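Local coordinates for genome polyprotein (Chicken sicinivirus JSY, PDB 6QWT) that is the precursor whose C-terminal piece, 3Dpol, is an RNA-dependent RNA polymerase that probably copies the viral RNA genome, at residues P398-S401 with P402-Q406; E137-Q140 with E141-C145. One frame throughout, in Å; residues are numbered along the deposited sequence.

Interaction 1: residues P398-S401 with P402-Q406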
loop_
_atom_site.group_PDB
_atom_site.type_symbol
_atom_site.label_atom_id
_atom_site.label_comp_id
_atom_site.label_asym_id
_atom_site.label_seq_id
_atom_site.Cartn_x
_atom_site.Cartn_y
_atom_site.Cartn_z
ATOM N N PRO A 398 -8.602 7.495 -15.168
ATOM C CA PRO A 398 -8.618 6.328 -14.274
ATOM C C PRO A 398 -10.052 5.930 -13.965
ATOM O O PRO A 398 -10.765 6.627 -13.236
ATOM C CB PRO A 398 -7.879 6.838 -13.030
ATOM C CG PRO A 398 -8.138 8.311 -13.018
ATOM C CD PRO A 398 -8.315 8.749 -14.450
ATOM N N VAL A 399 -10.486 4.811 -14.536
ATOM C CA VAL A 399 -11.868 4.356 -14.425
ATOM C C VAL A 399 -11.892 3.209 -13.422
ATOM O O VAL A 399 -11.565 2.066 -13.754
ATOM C CB VAL A 399 -12.437 3.942 -15.783
ATOM C CG1 VAL A 399 -13.912 3.561 -15.657
ATOM C CG2 VAL A 399 -12.255 5.073 -16.785
ATOM N N ILE A 400 -12.285 3.516 -12.190
ATOM C CA ILE A 400 -12.345 2.516 -11.132
ATOM C C ILE A 400 -13.562 1.625 -11.346
ATOM O O ILE A 400 -14.544 2.016 -11.988
ATOM C CB ILE A 400 -12.361 3.197 -9.746
ATOM C CG1 ILE A 400 -11.940 2.214 -8.649
ATOM C CG2 ILE A 400 -13.724 3.811 -9.448
ATOM C CD1 ILE A 400 -11.421 2.895 -7.396
ATOM N N SER A 401 -13.487 0.406 -10.821
ATOM C CA SER A 401 -14.597 -0.529 -10.937
ATOM C C SER A 401 -15.842 0.064 -10.284
ATOM O O SER A 401 -15.756 0.593 -9.167
ATOM C CB SER A 401 -14.244 -1.863 -10.282
ATOM O OG SER A 401 -13.916 -1.679 -8.914
ATOM N N PRO A 402 -17.002 0.011 -10.943
ATOM C CA PRO A 402 -18.209 0.612 -10.348
ATOM C C PRO A 402 -18.569 0.033 -8.991
ATOM O O PRO A 402 -19.192 0.728 -8.178
ATOM C CB PRO A 402 -19.293 0.325 -11.398
ATOM C CG PRO A 402 -18.544 0.169 -12.683
ATOM C CD PRO A 402 -17.241 -0.486 -12.308
ATOM N N GLU A 403 -18.178 -1.217 -8.721
ATOM C CA GLU A 403 -18.464 -1.831 -7.430
ATOM C C GLU A 403 -17.840 -1.044 -6.287
ATOM O O GLU A 403 -18.361 -1.058 -5.169
ATOM C CB GLU A 403 -17.971 -3.280 -7.415
ATOM C CG GLU A 403 -18.486 -4.090 -6.236
ATOM C CD GLU A 403 -17.899 -5.491 -6.179
ATOM O OE1 GLU A 403 -18.678 -6.458 -6.018
ATOM O OE2 GLU A 403 -16.661 -5.627 -6.299
ATOM N N THR A 404 -16.726 -0.354 -6.548
ATOM C CA THR A 404 -16.074 0.438 -5.511
ATOM C C THR A 404 -17.028 1.479 -4.931
ATOM O O THR A 404 -17.319 1.471 -3.731
ATOM C CB THR A 404 -14.817 1.108 -6.075
ATOM O OG1 THR A 404 -13.860 0.104 -6.443
ATOM C CG2 THR A 404 -14.202 2.034 -5.042
ATOM N N TYR A 405 -17.530 2.387 -5.770
ATOM C CA TYR A 405 -18.366 3.470 -5.264
ATOM C C TYR A 405 -19.839 3.096 -5.142
ATOM O O TYR A 405 -20.577 3.782 -4.426
ATOM C CB TYR A 405 -18.226 4.725 -6.141
ATOM C CG TYR A 405 -18.355 4.509 -7.631
ATOM C CD1 TYR A 405 -17.231 4.301 -8.422
ATOM C CD2 TYR A 405 -19.596 4.546 -8.256
ATOM C CE1 TYR A 405 -17.339 4.117 -9.793
ATOM C CE2 TYR A 405 -19.715 4.362 -9.629
ATOM C CZ TYR A 405 -18.583 4.147 -10.391
ATOM O OH TYR A 405 -18.690 3.962 -11.751
ATOM N N GLN A 406 -20.286 2.031 -5.813
ATOM C CA GLN A 406 -21.652 1.559 -5.603
ATOM C C GLN A 406 -21.809 0.926 -4.224
ATOM O O GLN A 406 -22.838 1.108 -3.563
ATOM C CB GLN A 406 -22.044 0.567 -6.697
ATOM C CG GLN A 406 -22.334 1.221 -8.043
ATOM C CD GLN A 406 -22.484 0.210 -9.165
ATOM O OE1 GLN A 406 -22.134 -0.961 -9.014
ATOM N NE2 GLN A 406 -23.007 0.659 -10.300
HETATM O O HOH W 1 -16.174 3.956 -13.069
#
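S401 and T404 reach for each other where strand 396-400 gives way to helix 402-408. Their hydroxyls meet, OG to OG1 at 3.0 Å, in a hydrogen bond that either could donate. OG of S401 gets there because chi1 of 58° sets it between its own backbone N and carbonyl carbon. The backbone N of T404 also donates to O of S401 over 2.9 Å, coming from above the carbonyl plane. One serine thus holds the threonine by both side chain and main chain.

I400 faces two side chains. It crosses T404 at about a right angle, with CD1 lying 3.7 Å from the threonine CG2 and CG1 near OG1. The isoleucine and Y405 slide past each other in opposite directions, and CG2 meets the ring at its edge, 3.6 Å from CE1. A chi1 of 49° sends the ring back toward the strand end and also places it under O of P402, 3.7 Å above the plane over its centre. At the far end of the ring a water lies in its plane, 2.8 Å from OH, and the same water donates to O of I400. W439 packs edge-to-face with the tyrosine, while L427 of helix 417-428 touches I400.

Strand 396-400 pairs with strand 384-388 in a two-stranded hairpin. The hairpin opens on an FLKR sequence whose arginine, R384, begins strand 384-388, consistent with motif E of picornaviral polymerases, at the junction of palm and thumb. Polar bonds fix the turn on the S401 side, whereas on the tyrosine side apolar contact and one bridging water tie the strand end to the first helical turn, with the water supplying I400 O a donor.

Interaction 2: residues E137-Q140 with E141-C145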
loop_
_atom_site.group_PDB
_atom_site.type_symbol
_atom_site.label_atom_id
_atom_site.label_comp_id
_atom_site.label_asym_id
_atom_site.label_seq_id
_atom_site.Cartn_x
_atom_site.Cartn_y
_atom_site.Cartn_z
ATOM N N GLU A 137 10.661 13.683 25.601
ATOM C CA GLU A 137 10.565 12.230 25.688
ATOM C C GLU A 137 10.506 11.584 24.309
ATOM O O GLU A 137 11.092 10.515 24.100
ATOM C CB GLU A 137 9.344 11.835 26.517
ATOM C CG GLU A 137 9.532 12.022 28.017
ATOM C CD GLU A 137 9.042 13.376 28.497
ATOM O OE1 GLU A 137 7.954 13.807 28.058
ATOM O OE2 GLU A 137 9.743 14.009 29.316
ATOM N N LEU A 138 9.807 12.206 23.357
ATOM C CA LEU A 138 9.778 11.663 22.003
ATOM C C LEU A 138 11.138 11.794 21.331
ATOM O O LEU A 138 11.602 10.853 20.676
ATOM C CB LEU A 138 8.703 12.361 21.171
ATOM C CG LEU A 138 8.601 11.873 19.723
ATOM C CD1 LEU A 138 8.448 10.358 19.666
ATOM C CD2 LEU A 138 7.455 12.558 18.997
ATOM N N TYR A 139 11.786 12.955 21.481
ATOM C CA TYR A 139 13.113 13.165 20.911
ATOM C C TYR A 139 14.081 12.075 21.347
ATOM O O TYR A 139 14.866 11.566 20.538
ATOM C CB TYR A 139 13.642 14.546 21.321
ATOM C CG TYR A 139 15.029 14.880 20.799
ATOM C CD1 TYR A 139 16.173 14.412 21.439
ATOM C CD2 TYR A 139 15.192 15.679 19.676
ATOM C CE1 TYR A 139 17.439 14.719 20.963
ATOM C CE2 TYR A 139 16.452 15.993 19.193
ATOM C CZ TYR A 139 17.572 15.512 19.840
ATOM O OH TYR A 139 18.826 15.825 19.361
ATOM N N GLN A 140 14.039 11.710 22.628
ATOM C CA GLN A 140 14.959 10.711 23.155
ATOM C C GLN A 140 14.640 9.319 22.624
ATOM O O GLN A 140 15.548 8.497 22.455
ATOM C CB GLN A 140 14.916 10.740 24.681
ATOM C CG GLN A 140 15.718 9.654 25.369
ATOM C CD GLN A 140 15.394 9.562 26.844
ATOM O OE1 GLN A 140 15.220 10.580 27.516
ATOM N NE2 GLN A 140 15.302 8.340 27.357
ATOM N N GLU A 141 13.365 9.035 22.356
ATOM C CA GLU A 141 13.009 7.738 21.793
ATOM C C GLU A 141 13.419 7.642 20.328
ATOM O O GLU A 141 13.859 6.581 19.871
ATOM C CB GLU A 141 11.510 7.487 21.955
ATOM C CG GLU A 141 11.107 7.049 23.353
ATOM C CD GLU A 141 11.798 5.769 23.782
ATOM O OE1 GLU A 141 12.830 5.855 24.478
ATOM O OE2 GLU A 141 11.312 4.677 23.419
ATOM N N ILE A 142 13.277 8.739 19.576
ATOM C CA ILE A 142 13.760 8.765 18.197
ATOM C C ILE A 142 15.264 8.527 18.162
ATOM O O ILE A 142 15.772 7.752 17.344
ATOM C CB ILE A 142 13.391 10.099 17.522
ATOM C CG1 ILE A 142 11.878 10.319 17.547
ATOM C CG2 ILE A 142 13.929 10.146 16.089
ATOM C CD1 ILE A 142 11.472 11.737 17.214
ATOM N N GLU A 143 15.995 9.191 19.060
ATOM C CA GLU A 143 17.444 9.023 19.121
ATOM C C GLU A 143 17.816 7.583 19.458
ATOM O O GLU A 143 18.689 6.988 18.815
ATOM C CB GLU A 143 18.033 9.990 20.149
ATOM C CG GLU A 143 19.491 10.342 19.917
ATOM C CD GLU A 143 19.690 11.208 18.691
ATOM O OE1 GLU A 143 20.631 10.939 17.914
ATOM O OE2 GLU A 143 18.901 12.159 18.503
ATOM N N ALA A 144 17.161 7.007 20.470
ATOM C CA ALA A 144 17.438 5.623 20.844
ATOM C C ALA A 144 17.093 4.658 19.721
ATOM O O ALA A 144 17.748 3.619 19.571
ATOM C CB ALA A 144 16.661 5.255 22.109
ATOM N N CYS A 145 16.068 4.978 18.928
ATOM C CA CYS A 145 15.708 4.119 17.806
ATOM C C CYS A 145 16.770 4.153 16.715
ATOM O O CYS A 145 17.011 3.136 16.052
ATOM C CB CYS A 145 14.351 4.534 17.240
ATOM S SG CYS A 145 13.683 3.377 16.031
#
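I142 leans back on L138, one turn earlier in helix 136-147, and nearly every step of its longer branch meets that residue. CB lies against the preceding turn, 3.7 Å from both O of L138 and O of Y139. From there a chi1 of -58° turns CG1 away from its own carbonyl carbon and lays it 3.2 Å from O of L138. CD1, at the tip, stays near that oxygen but gains an apolar partner as well, coming to 3.8 Å from CG of L138, while CD1 of the leucine lies beside CG1. The two aliphatic chains cross obliquely on the inward face of the helix, where I184 touches the isoleucine and I180 and H181 touch the leucine.

All of this rides on ordinary alpha-helical i to i+4 bonding. N of I142 donates to O of L138 over 2.9 Å, with an N-H...O angle of 166°, and the same spacing joins E141 to E137, E143 to Y139 and A144 to Q140. The helix comes between strands 132-134 and 152-157 in the chain, in what is probably the fingers part of the right-hand polymerase fold, and packs against helices 180-189 and 91-96.

Y139 and E143 run side by side in the same direction, their ring and carboxylate planes 37° apart. OE2 of the glutamate sits obliquely to the ring, 3.8 Å from the tyrosine OH and as near to CZ and CE1, a loose approach rather than a bond. M91 touches both residues. Further round the helix, E141 bends at its second torsion; its CG lies 3.5 Å from O of E137, and W114 and H181 contact the side chain.

Interactions 1 and 2 stand on opposite sides of the chain's centre, about 34 Å apart at their nearest atoms. Each is partly buried, with two buried residues: I400 and Y405 in the first, L138 and I142 in the second. Interaction 1 joins a strand end to a helix start, and one backbone bond, a hydroxyl pair, a bridging water and a ring edge share the work. Interaction 2 stays within a single helix, further from the centre, where regular backbone bonds predominate, L138 and I142 turn inward and E137, Y139, Q140 and A144 are exposed. They pack against different helices, 417-428 and 433-449 for interaction 1, 180-189 and 91-96 for interaction 2.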